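Local coordinates for CaaX farnesyltransferase beta subunit Ram1 (Aspergillus fumigatus, PDB 4L9P), which forms the zinc-binding beta subunit of heterodimeric protein farnesyltransferase, probably the peptide-binding partner in transfer of a farnesyl group to a cysteine near the C terminus of target proteins, at residues B[202-207]-B[253-258]; B[259-264]-B[282-287]; B[318-323]-B[495-500]; B[233-236]-B[240-243]. One frame throughout, in Å; residues are numbered along the deposited sequence.

How the contacts relate
From the N terminus, 202-207 on helix 200-213 opens contact 1, which closes when 253-258 on helix 251-263 returns beside it. Within that excursion contact 4 forms and closes: 240-243 turns back on 233-236 just after helix 224-234. Contact 2 then starts on the last turns of helix 251-263 and closes a short loop at 282-287, before helix 288-293. Contact 3 spans far more of the chain, joining 318-323 on helix 312-323 to the late loop 495-500. Contact 4 is thus enclosed by contact 1, the rest follow in series, and none cross. Tyr255 links contact 1 to contact 3, and Lys235 links contact 4 to contact 2.

Contact 1: B[202-207]-B[253-258]; sequences SSYAAV and GAYCAM. With FII ([(3,7,11-trimethyl-dodeca-2,6,10-trienyloxycarbamoyl)-methyl]-phosphonic acid), chain Q.
The rings of Tyr204 and Tyr255 meet between two helices, with Tyr204 OH and Tyr255 OH 2.8 Å apart, close enough for a hydrogen bond, though the Tyr204 proton has another acceptor within reach. In each residue CG is anti to the backbone N (chi1 167°), which carries the ring out from its helix; the planes meet obliquely at 58°. The tyrosines also touch through carbon, with Tyr204 CE1 3.4 Å from Tyr255 CE2. Tyrosine suits both places because its flat ring packs while its hydroxyl stays polar; Tyr255 OH is hydrogen-bonded to the carbonyl of Ile497, its main polar partner. Cys256 keeps SG beside its own backbone N, which sets the sulfur over one face of the Tyr204 ring, 4.3 Å from the centroid and toward the rim. The same small, polarisable SG lies 3.8 Å from C1 of FII, a methyl at the end of the isoprenoid tail. That methyl also meets the edge of the Tyr255 ring, at CD2, so Tyr255 and Cys256 help to line the lipid pocket. Around helices 200-213 and 251-263, helix 151-164 packs on Ala205, helix 224-234 on Ala257 and helix 312-323 on Tyr255.

Contact 2: B[259-264]-B[282-287]; sequences VVHALL and ETFTDG
One face of the Phe284 ring carries the imidazole of His261, whose CD2 stands 3.6 Å above the phenyl plane and is offset toward its rim. For the imidazole, Phe284 CE1 lies at the edge, in its plane. The two rings are inclined at 56° with centroids 4.7 Å apart, an oblique pairing rather than a stack, and the closest approach is 3.4 Å between His261 NE2 and Phe284 CD1. Trp228 of helix 224-234 also meets the Phe284 ring. His261 can pack like an aromatic and still bond: its NE2 is hydrogen-bonded to the carbonyl of Pro267, and with CG anti to the backbone N (chi1 -173°) the ring extends from the helix toward the loop.

Phe284 is presented by a type I beta turn running from Thr283 to Asp286. Thr283 suits the first position because its OG1 accepts from Thr285 N at 3.3 Å, making an ST turn. Asp286 reaches back and grips the turn's entrance with a single oxygen: OD2 takes Glu282 N at 2.8 Å through its anti lone pair, and Thr283 N at 3.1 Å from above the carboxylate plane. Gly287 follows as N-cap of helix 288-293, its positive phi of 80° being easy for a residue without a side chain. Here, in the alpha-alpha toroid of the prenyltransferase family, the loop between helices 251-263 and 288-293 packs back on the helix it has just left.

Contact 3: B[318-323]-B[495-500]; sequences ALACLC and HPIFVI
Ile497 packs against Ala320 and Cys323 where a late loop of the prenyltransferase alpha-alpha toroid lies across the last turns of helix 312-323. The contact between the segments is apolar in its side chains. Ile497 puts a different branch on each residue: CG2 lies 4.0 Å from Ala320 O and a little farther from its CB, while CD1 reaches Cys323 CB at 3.7 Å. The extended chi2 of 175° carries CD1 out to the cysteine, whose small side chain leaves room for it beside both CB and the carbonyl, with Cys323 O 3.8 Å from Ile497 CD1. Alanine is small enough to let the backbones come close, CA of Ala320 and CA of Ile497 being 5.2 Å apart, and the two branches of isoleucine let it touch both residues at once.

Ring packing shapes the loop itself. Phe498 CD2 stands 3.3 Å above the centre of the His495 imidazole, and Ile497 CG2 in turn lies over the centre of the Phe498 ring. Beyond the loop, Phe498 meets Val259 and Leu263 of helix 251-263.

Hydrogen bonds hold the loop's shape. Its backbone is closed by Val499 N to His495 O and by His495 N to Ile500 O. His495 serves with both nitrogens: NE2 bonds to the carbonyl of Ala464, leaving ND1 as an acceptor. Into that ND1 the backbone N of Ile497 donates at 3.1 Å, only 11° out of the imidazole plane.

Contact 4: B[233-236]-B[240-243]; sequences KLKQ and GFTV
Lys235 and Phe241 face each other in a single beta bridge, a non-hydrogen-bonded antiparallel pair just after helix 224-234 of the alpha-alpha toroid. The bonds lie on either side of it: Gln236 N donates to Gly240 O at 2.8 Å, and Thr242 N to Leu234 O at 3.0 Å. The Lys235 side chain runs over the aromatic ring. Its CB starts 4.1 Å from Phe241 CE2; CG is anti to the backbone N, and the bend at chi2 (71°) folds CD over the phenyl face. There CD makes a CH-pi contact, 3.6 Å from Phe241 CZ, and also passes Gly240 O. CE carries the chain on past the carbonyl of Thr283, and NZ is hydrogen-bonded to the carbonyls of Gly239, Phe284 and Asp286. Lysine suits this path, its methylenes covering the ring while its ammonium would be stabilised by the gathered oxygens. Phe241 packs on Ala254 and Ala257 of helix 251-263. Leu234 lies obliquely across Thr242, with its CD2 3.6 Å from Thr242 OG1. The buried carbonyl oxygen Thr242 O has no polar partner; Leu234 CB and CD1 each approach it to 3.5 Å.

Contact 1: B[202-207]-B[253-258]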
loop_
_atom_site.group_PDB
_atom_site.type_symbol
_atom_site.label_atom_id
_atom_site.label_comp_id
_atom_site.label_asym_id
_atom_site.label_seq_id
_atom_site.Cartn_x
_atom_site.Cartn_y
_atom_site.Cartn_z
ATOM N N SER B 202 12.938 5.244 4.965
ATOM C CA SER B 202 13.665 6.506 5.045
ATOM C C SER B 202 14.734 6.581 3.965
ATOM O O SER B 202 15.049 7.673 3.488
ATOM C CB SER B 202 14.308 6.715 6.443
ATOM O OG SER B 202 14.750 5.509 7.008
ATOM N N SER B 203 15.321 5.449 3.567
ATOM C CA SER B 203 16.288 5.480 2.479
ATOM C C SER B 203 15.610 5.784 1.147
ATOM O O SER B 203 16.154 6.574 0.353
ATOM C CB SER B 203 16.975 4.100 2.443
ATOM O OG SER B 203 17.843 3.930 3.562
ATOM N N TYR B 204 14.431 5.207 0.919
ATOM C CA TYR B 204 13.653 5.526 -0.278
ATOM C C TYR B 204 13.304 7.018 -0.300
ATOM O O TYR B 204 13.505 7.720 -1.297
ATOM C CB TYR B 204 12.420 4.631 -0.213
ATOM C CG TYR B 204 11.293 4.959 -1.173
ATOM C CD1 TYR B 204 11.186 4.332 -2.415
ATOM C CD2 TYR B 204 10.264 5.838 -0.814
ATOM C CE1 TYR B 204 10.104 4.553 -3.268
ATOM C CE2 TYR B 204 9.163 6.044 -1.621
ATOM C CZ TYR B 204 9.095 5.400 -2.855
ATOM O OH TYR B 204 7.984 5.647 -3.628
ATOM N N ALA B 205 12.766 7.528 0.791
ATOM C CA ALA B 205 12.402 8.958 0.841
ATOM C C ALA B 205 13.597 9.850 0.608
ATOM O O ALA B 205 13.504 10.867 -0.110
ATOM C CB ALA B 205 11.779 9.291 2.215
ATOM N N ALA B 206 14.739 9.496 1.203
ATOM C CA ALA B 206 15.898 10.309 1.002
ATOM C C ALA B 206 16.411 10.259 -0.441
ATOM O O ALA B 206 16.804 11.290 -0.993
ATOM C CB ALA B 206 17.019 9.887 2.000
ATOM N N VAL B 207 16.497 9.057 -1.016
ATOM C CA VAL B 207 16.945 8.965 -2.409
ATOM C C VAL B 207 16.045 9.705 -3.363
ATOM O O VAL B 207 16.530 10.371 -4.293
ATOM C CB VAL B 207 17.102 7.473 -2.819
ATOM C CG1 VAL B 207 17.352 7.311 -4.337
ATOM C CG2 VAL B 207 18.270 6.858 -2.046
ATOM N N GLY B 253 9.058 -3.319 2.050
ATOM C CA GLY B 253 10.480 -3.604 2.078
ATOM C C GLY B 253 10.983 -3.904 0.699
ATOM O O GLY B 253 11.990 -3.315 0.276
ATOM N N ALA B 254 10.271 -4.782 -0.031
ATOM C CA ALA B 254 10.705 -5.137 -1.354
ATOM C C ALA B 254 10.703 -3.913 -2.297
ATOM O O ALA B 254 11.662 -3.675 -3.027
ATOM C CB ALA B 254 9.814 -6.213 -1.928
ATOM N N TYR B 255 9.568 -3.187 -2.353
ATOM C CA TYR B 255 9.470 -2.063 -3.277
ATOM C C TYR B 255 10.479 -0.964 -2.930
ATOM O O TYR B 255 11.215 -0.450 -3.819
ATOM C CB TYR B 255 8.040 -1.494 -3.191
ATOM C CG TYR B 255 7.895 -0.157 -3.846
ATOM C CD1 TYR B 255 7.937 -0.006 -5.242
ATOM C CD2 TYR B 255 7.717 0.971 -3.055
ATOM C CE1 TYR B 255 7.849 1.261 -5.811
ATOM C CE2 TYR B 255 7.614 2.224 -3.602
ATOM C CZ TYR B 255 7.693 2.379 -4.989
ATOM O OH TYR B 255 7.625 3.659 -5.518
ATOM N N CYS B 256 10.574 -0.568 -1.649
ATOM C CA CYS B 256 11.510 0.505 -1.314
ATOM C C CYS B 256 12.969 0.092 -1.544
ATOM O O CYS B 256 13.748 0.906 -2.065
ATOM C CB CYS B 256 11.352 0.914 0.146
ATOM S SG CYS B 256 9.763 1.740 0.531
ATOM N N ALA B 257 13.324 -1.155 -1.187
ATOM C CA ALA B 257 14.691 -1.595 -1.417
ATOM C C ALA B 257 15.010 -1.586 -2.904
ATOM O O ALA B 257 16.118 -1.171 -3.318
ATOM C CB ALA B 257 14.891 -3.011 -0.848
ATOM N N MET B 258 14.084 -2.089 -3.722
ATOM C CA MET B 258 14.396 -2.179 -5.154
ATOM C C MET B 258 14.389 -0.846 -5.873
ATOM O O MET B 258 15.152 -0.676 -6.832
ATOM C CB MET B 258 13.487 -3.180 -5.838
ATOM C CG MET B 258 13.788 -4.616 -5.370
ATOM S SD MET B 258 15.590 -5.150 -5.455
ATOM C CE MET B 258 16.005 -4.776 -7.133
HETATM C C1 FII Q . 6.198 2.827 -0.068
HETATM C C2 FII Q . 5.324 2.654 1.145
HETATM C C6 FII Q . 6.004 2.790 2.441
HETATM C C10 FII Q . 4.017 1.996 0.965
HETATM C C11 FII Q . 3.064 1.671 2.115
HETATM C C12 FII Q . 1.978 2.785 2.143
HETATM C C15 FII Q . 0.677 2.476 2.879
HETATM C C18 FII Q . -0.418 3.534 2.939
HETATM C C22 FII Q . 0.745 1.348 3.858
HETATM C C23 FII Q . -0.609 0.811 4.294
HETATM C C24 FII Q . -0.493 -0.117 5.443
HETATM C C27 FII Q . -1.813 -0.274 6.128
HETATM C C30 FII Q . -2.683 -1.399 5.594
HETATM C C34 FII Q . -1.829 0.153 7.547
HETATM C C35 FII Q . -2.969 -0.180 8.486
HETATM O O36 FII Q . -3.664 0.991 8.876
HETATM N N42 FII Q . -4.153 1.761 7.855
HETATM C C43 FII Q . -5.526 1.565 7.648
HETATM O O44 FII Q . -6.232 0.754 8.266
HETATM C C45 FII Q . -6.098 2.480 6.574
HETATM P P46 FII Q . -7.497 1.720 5.597
HETATM O O49 FII Q . -7.039 0.362 5.219
HETATM O O50 FII Q . -8.734 1.780 6.438
HETATM O O51 FII Q . -7.585 2.673 4.386
#

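Contact 2: B[259-264]-B[282-287]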
loop_
_atom_site.group_PDB
_atom_site.type_symbol
_atom_site.label_atom_id
_atom_site.label_comp_id
_atom_site.label_asym_id
_atom_site.label_seq_id
_atom_site.Cartn_x
_atom_site.Cartn_y
_atom_site.Cartn_z
ATOM N N VAL B 259 13.604 0.107 -5.410
ATOM C CA VAL B 259 13.695 1.462 -5.983
ATOM C C VAL B 259 15.026 2.071 -5.628
ATOM O O VAL B 259 15.665 2.692 -6.503
ATOM C CB VAL B 259 12.549 2.338 -5.450
ATOM C CG1 VAL B 259 12.869 3.824 -5.675
ATOM C CG2 VAL B 259 11.253 1.951 -6.162
ATOM N N VAL B 260 15.476 1.971 -4.368
ATOM C CA VAL B 260 16.822 2.486 -4.026
ATOM C C VAL B 260 17.902 1.790 -4.868
ATOM O O VAL B 260 18.812 2.445 -5.408
ATOM C CB VAL B 260 17.106 2.282 -2.565
ATOM C CG1 VAL B 260 18.587 2.574 -2.179
ATOM C CG2 VAL B 260 16.146 3.202 -1.732
ATOM N N HIS B 261 17.765 0.466 -4.987
ATOM C CA HIS B 261 18.754 -0.313 -5.754
ATOM C C HIS B 261 18.813 0.188 -7.193
ATOM O O HIS B 261 19.915 0.379 -7.752
ATOM C CB HIS B 261 18.325 -1.773 -5.659
ATOM C CG HIS B 261 19.309 -2.739 -6.239
ATOM N ND1 HIS B 261 19.535 -2.858 -7.599
ATOM C CD2 HIS B 261 20.168 -3.595 -5.620
ATOM C CE1 HIS B 261 20.484 -3.780 -7.789
ATOM N NE2 HIS B 261 20.885 -4.237 -6.602
ATOM N N ALA B 262 17.652 0.365 -7.821
ATOM C CA ALA B 262 17.597 0.782 -9.223
ATOM C C ALA B 262 18.106 2.206 -9.414
ATOM O O ALA B 262 18.909 2.472 -10.319
ATOM C CB ALA B 262 16.157 0.724 -9.753
ATOM N N LEU B 263 17.637 3.151 -8.589
ATOM C CA LEU B 263 18.032 4.534 -8.860
ATOM C C LEU B 263 19.540 4.780 -8.592
ATOM O O LEU B 263 20.100 5.695 -9.173
ATOM C CB LEU B 263 17.202 5.519 -8.018
ATOM C CG LEU B 263 15.754 5.564 -8.466
ATOM C CD1 LEU B 263 14.949 6.481 -7.464
ATOM C CD2 LEU B 263 15.597 6.132 -9.874
ATOM N N LEU B 264 20.176 4.004 -7.706
ATOM C CA LEU B 264 21.601 4.146 -7.396
ATOM C C LEU B 264 22.466 3.192 -8.262
ATOM O O LEU B 264 23.682 3.136 -8.074
ATOM C CB LEU B 264 21.849 3.851 -5.916
ATOM C CG LEU B 264 21.116 4.812 -4.942
ATOM C CD1 LEU B 264 21.576 4.404 -3.533
ATOM C CD2 LEU B 264 21.270 6.307 -5.214
ATOM N N GLU B 282 21.374 -15.600 -5.017
ATOM C CA GLU B 282 22.606 -14.969 -5.510
ATOM C C GLU B 282 22.446 -13.487 -5.780
ATOM O O GLU B 282 23.446 -12.768 -5.703
ATOM C CB GLU B 282 23.055 -15.644 -6.826
ATOM C CG GLU B 282 23.512 -17.078 -6.668
ATOM C CD GLU B 282 23.908 -17.654 -8.000
ATOM O OE1 GLU B 282 22.987 -18.087 -8.728
ATOM O OE2 GLU B 282 25.126 -17.625 -8.347
ATOM N N THR B 283 21.219 -13.015 -6.102
ATOM C CA THR B 283 21.045 -11.628 -6.476
ATOM C C THR B 283 19.876 -11.052 -5.703
ATOM O O THR B 283 19.102 -11.775 -5.049
ATOM C CB THR B 283 20.683 -11.490 -7.959
ATOM O OG1 THR B 283 19.357 -11.999 -8.163
ATOM C CG2 THR B 283 21.697 -12.247 -8.918
ATOM N N PHE B 284 19.791 -9.737 -5.786
ATOM C CA PHE B 284 18.700 -9.035 -5.061
ATOM C C PHE B 284 17.328 -9.447 -5.557
ATOM O O PHE B 284 16.341 -9.349 -4.790
ATOM C CB PHE B 284 18.864 -7.526 -5.214
ATOM C CG PHE B 284 19.856 -6.947 -4.235
ATOM C CD1 PHE B 284 21.229 -6.938 -4.501
ATOM C CD2 PHE B 284 19.434 -6.482 -2.994
ATOM C CE1 PHE B 284 22.148 -6.414 -3.559
ATOM C CE2 PHE B 284 20.341 -5.949 -2.090
ATOM C CZ PHE B 284 21.693 -5.927 -2.346
ATOM N N THR B 285 17.235 -9.908 -6.807
ATOM C CA THR B 285 15.910 -10.214 -7.395
ATOM C C THR B 285 15.577 -11.706 -7.334
ATOM O O THR B 285 14.474 -12.111 -7.657
ATOM C CB THR B 285 15.814 -9.672 -8.835
ATOM O OG1 THR B 285 16.852 -10.299 -9.621
ATOM C CG2 THR B 285 15.944 -8.137 -8.859
ATOM N N ASP B 286 16.530 -12.533 -6.914
ATOM C CA ASP B 286 16.281 -13.987 -6.825
ATOM C C ASP B 286 15.178 -14.276 -5.841
ATOM O O ASP B 286 15.238 -13.839 -4.697
ATOM C CB ASP B 286 17.556 -14.667 -6.379
ATOM C CG ASP B 286 18.462 -15.057 -7.510
ATOM O OD1 ASP B 286 18.032 -15.042 -8.668
ATOM O OD2 ASP B 286 19.624 -15.430 -7.191
ATOM N N GLY B 287 14.135 -14.978 -6.287
ATOM C CA GLY B 287 13.028 -15.385 -5.431
ATOM C C GLY B 287 12.046 -14.244 -5.225
ATOM O O GLY B 287 10.999 -14.444 -4.573
#

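Contact 3: B[318-323]-B[495-500]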
loop_
_atom_site.group_PDB
_atom_site.type_symbol
_atom_site.label_atom_id
_atom_site.label_comp_id
_atom_site.label_asym_id
_atom_site.label_seq_id
_atom_site.Cartn_x
_atom_site.Cartn_y
_atom_site.Cartn_z
ATOM N N ALA B 318 3.798 -3.993 -4.777
ATOM C CA ALA B 318 4.089 -5.237 -5.489
ATOM C C ALA B 318 4.124 -5.049 -7.007
ATOM O O ALA B 318 5.022 -5.576 -7.657
ATOM C CB ALA B 318 3.070 -6.343 -5.120
ATOM N N LEU B 319 3.132 -4.339 -7.556
ATOM C CA LEU B 319 3.080 -4.192 -9.022
ATOM C C LEU B 319 4.224 -3.295 -9.488
ATOM O O LEU B 319 4.852 -3.590 -10.518
ATOM C CB LEU B 319 1.756 -3.565 -9.438
ATOM C CG LEU B 319 0.551 -4.518 -9.249
ATOM C CD1 LEU B 319 -0.770 -3.744 -9.376
ATOM C CD2 LEU B 319 0.650 -5.708 -10.257
ATOM N N ALA B 320 4.526 -2.219 -8.747
ATOM C CA ALA B 320 5.630 -1.357 -9.139
ATOM C C ALA B 320 6.938 -2.153 -9.032
ATOM O O ALA B 320 7.807 -2.053 -9.902
ATOM C CB ALA B 320 5.693 -0.089 -8.223
ATOM N N CYS B 321 7.102 -2.954 -7.963
ATOM C CA CYS B 321 8.318 -3.766 -7.851
ATOM C C CYS B 321 8.408 -4.759 -9.021
ATOM O O CYS B 321 9.508 -4.937 -9.576
ATOM C CB CYS B 321 8.290 -4.514 -6.491
ATOM S SG CYS B 321 9.900 -5.220 -6.108
ATOM N N LEU B 322 7.287 -5.399 -9.413
ATOM C CA LEU B 322 7.337 -6.343 -10.567
ATOM C C LEU B 322 7.794 -5.615 -11.828
ATOM O O LEU B 322 8.585 -6.169 -12.604
ATOM C CB LEU B 322 5.961 -6.974 -10.844
ATOM C CG LEU B 322 5.592 -8.073 -9.849
ATOM C CD1 LEU B 322 4.161 -8.500 -10.163
ATOM C CD2 LEU B 322 6.515 -9.298 -9.892
ATOM N N CYS B 323 7.352 -4.366 -12.000
ATOM C CA CYS B 323 7.750 -3.609 -13.175
ATOM C C CYS B 323 9.200 -3.123 -13.115
ATOM O O CYS B 323 9.706 -2.602 -14.137
ATOM C CB CYS B 323 6.767 -2.419 -13.398
ATOM S SG CYS B 323 5.100 -3.076 -13.874
ATOM N N HIS B 495 6.696 9.740 -12.624
ATOM C CA HIS B 495 6.947 8.375 -13.076
ATOM C C HIS B 495 6.108 7.409 -12.225
ATOM O O HIS B 495 6.129 7.479 -10.998
ATOM C CB HIS B 495 8.435 8.105 -12.811
ATOM C CG HIS B 495 8.966 6.885 -13.477
ATOM N ND1 HIS B 495 8.595 5.605 -13.107
ATOM C CD2 HIS B 495 9.804 6.754 -14.532
ATOM C CE1 HIS B 495 9.214 4.729 -13.886
ATOM N NE2 HIS B 495 9.931 5.408 -14.790
ATOM N N PRO B 496 5.347 6.521 -12.849
ATOM C CA PRO B 496 4.445 5.675 -12.018
ATOM C C PRO B 496 5.148 4.680 -11.089
ATOM O O PRO B 496 4.522 4.251 -10.126
ATOM C CB PRO B 496 3.580 4.926 -12.994
ATOM C CG PRO B 496 4.154 5.290 -14.361
ATOM C CD PRO B 496 5.177 6.390 -14.296
ATOM N N ILE B 497 6.394 4.300 -11.372
ATOM C CA ILE B 497 7.104 3.405 -10.443
ATOM C C ILE B 497 7.894 4.212 -9.396
ATOM O O ILE B 497 7.858 3.871 -8.221
ATOM C CB ILE B 497 8.144 2.552 -11.204
ATOM C CG1 ILE B 497 7.433 1.664 -12.202
ATOM C CG2 ILE B 497 8.977 1.717 -10.245
ATOM C CD1 ILE B 497 8.409 0.855 -13.095
ATOM N N PHE B 498 8.593 5.287 -9.810
ATOM C CA PHE B 498 9.538 5.975 -8.895
ATOM C C PHE B 498 8.873 7.107 -8.148
ATOM O O PHE B 498 9.427 7.606 -7.152
ATOM C CB PHE B 498 10.760 6.504 -9.648
ATOM C CG PHE B 498 11.577 5.368 -10.269
ATOM C CD1 PHE B 498 12.126 4.383 -9.443
ATOM C CD2 PHE B 498 11.713 5.240 -11.685
ATOM C CE1 PHE B 498 12.854 3.333 -9.967
ATOM C CE2 PHE B 498 12.459 4.170 -12.234
ATOM C CZ PHE B 498 13.053 3.205 -11.368
ATOM N N VAL B 499 7.705 7.583 -8.615
ATOM C CA VAL B 499 6.961 8.611 -7.846
ATOM C C VAL B 499 7.757 9.905 -7.628
ATOM O O VAL B 499 7.740 10.527 -6.567
ATOM C CB VAL B 499 6.313 8.058 -6.523
ATOM C CG1 VAL B 499 5.043 8.890 -6.234
ATOM C CG2 VAL B 499 5.917 6.595 -6.658
ATOM N N ILE B 500 8.436 10.308 -8.708
ATOM C CA ILE B 500 9.146 11.569 -8.870
ATOM C C ILE B 500 9.088 11.895 -10.353
ATOM O O ILE B 500 8.729 11.051 -11.171
ATOM C CB ILE B 500 10.662 11.433 -8.420
ATOM C CG1 ILE B 500 11.345 10.206 -9.052
ATOM C CG2 ILE B 500 10.776 11.424 -6.873
ATOM C CD1 ILE B 500 12.880 10.184 -8.769
#

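Contact 4: B[233-236]-B[240-243]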
loop_
_atom_site.group_PDB
_atom_site.type_symbol
_atom_site.label_atom_id
_atom_site.label_comp_id
_atom_site.label_asym_id
_atom_site.label_seq_id
_atom_site.Cartn_x
_atom_site.Cartn_y
_atom_site.Cartn_z
ATOM N N LYS B 233 21.755 -7.185 3.586
ATOM C CA LYS B 233 21.376 -7.779 4.863
ATOM C C LYS B 233 19.878 -7.988 5.042
ATOM O O LYS B 233 19.437 -8.778 5.893
ATOM C CB LYS B 233 21.937 -6.977 6.045
ATOM C CG LYS B 233 23.446 -6.897 6.010
ATOM C CD LYS B 233 23.933 -6.001 7.134
ATOM C CE LYS B 233 25.477 -5.965 7.107
ATOM N NZ LYS B 233 26.000 -5.114 8.194
ATOM N N LEU B 234 19.106 -7.224 4.291
ATOM C CA LEU B 234 17.643 -7.283 4.402
ATOM C C LEU B 234 17.027 -8.401 3.585
ATOM O O LEU B 234 15.861 -8.742 3.786
ATOM C CB LEU B 234 17.048 -5.957 3.997
ATOM C CG LEU B 234 17.621 -4.731 4.738
ATOM C CD1 LEU B 234 16.917 -3.463 4.275
ATOM C CD2 LEU B 234 17.546 -4.752 6.295
ATOM N N LYS B 235 17.784 -8.953 2.616
ATOM C CA LYS B 235 17.229 -9.982 1.756
ATOM C C LYS B 235 16.953 -11.222 2.573
ATOM O O LYS B 235 17.847 -11.704 3.288
ATOM C CB LYS B 235 18.261 -10.295 0.627
ATOM C CG LYS B 235 17.789 -11.338 -0.351
ATOM C CD LYS B 235 16.671 -10.845 -1.282
ATOM C CE LYS B 235 16.358 -11.955 -2.331
ATOM N NZ LYS B 235 15.325 -11.539 -3.293
ATOM N N GLN B 236 15.750 -11.769 2.446
ATOM C CA GLN B 236 15.327 -12.922 3.232
ATOM C C GLN B 236 15.299 -14.206 2.413
ATOM O O GLN B 236 15.192 -14.163 1.190
ATOM C CB GLN B 236 13.914 -12.688 3.764
ATOM C CG GLN B 236 13.830 -11.463 4.693
ATOM C CD GLN B 236 14.860 -11.560 5.850
ATOM O OE1 GLN B 236 15.769 -10.663 6.034
ATOM N NE2 GLN B 236 14.746 -12.609 6.608
ATOM N N GLY B 240 11.786 -12.051 -0.234
ATOM C CA GLY B 240 11.445 -10.687 0.151
ATOM C C GLY B 240 12.541 -9.978 0.913
ATOM O O GLY B 240 13.709 -10.455 1.038
ATOM N N PHE B 241 12.160 -8.834 1.508
ATOM C CA PHE B 241 13.099 -7.969 2.230
ATOM C C PHE B 241 12.436 -7.509 3.519
ATOM O O PHE B 241 11.250 -7.124 3.543
ATOM C CB PHE B 241 13.380 -6.691 1.413
ATOM C CG PHE B 241 14.217 -6.929 0.212
ATOM C CD1 PHE B 241 13.648 -7.390 -0.985
ATOM C CD2 PHE B 241 15.587 -6.716 0.303
ATOM C CE1 PHE B 241 14.494 -7.606 -2.117
ATOM C CE2 PHE B 241 16.442 -6.972 -0.822
ATOM C CZ PHE B 241 15.890 -7.416 -2.019
ATOM N N THR B 242 13.203 -7.510 4.604
ATOM C CA THR B 242 12.778 -6.769 5.787
ATOM C C THR B 242 13.010 -5.296 5.596
ATOM O O THR B 242 13.758 -4.888 4.695
ATOM C CB THR B 242 13.573 -7.267 7.046
ATOM O OG1 THR B 242 14.993 -7.297 6.755
ATOM C CG2 THR B 242 13.104 -8.680 7.447
ATOM N N VAL B 243 12.356 -4.471 6.426
ATOM C CA VAL B 243 12.462 -3.028 6.236
ATOM C C VAL B 243 13.672 -2.449 6.963
ATOM O O VAL B 243 14.129 -1.335 6.667
ATOM C CB VAL B 243 11.174 -2.293 6.671
ATOM C CG1 VAL B 243 9.990 -2.772 5.744
ATOM C CG2 VAL B 243 10.835 -2.574 8.174
#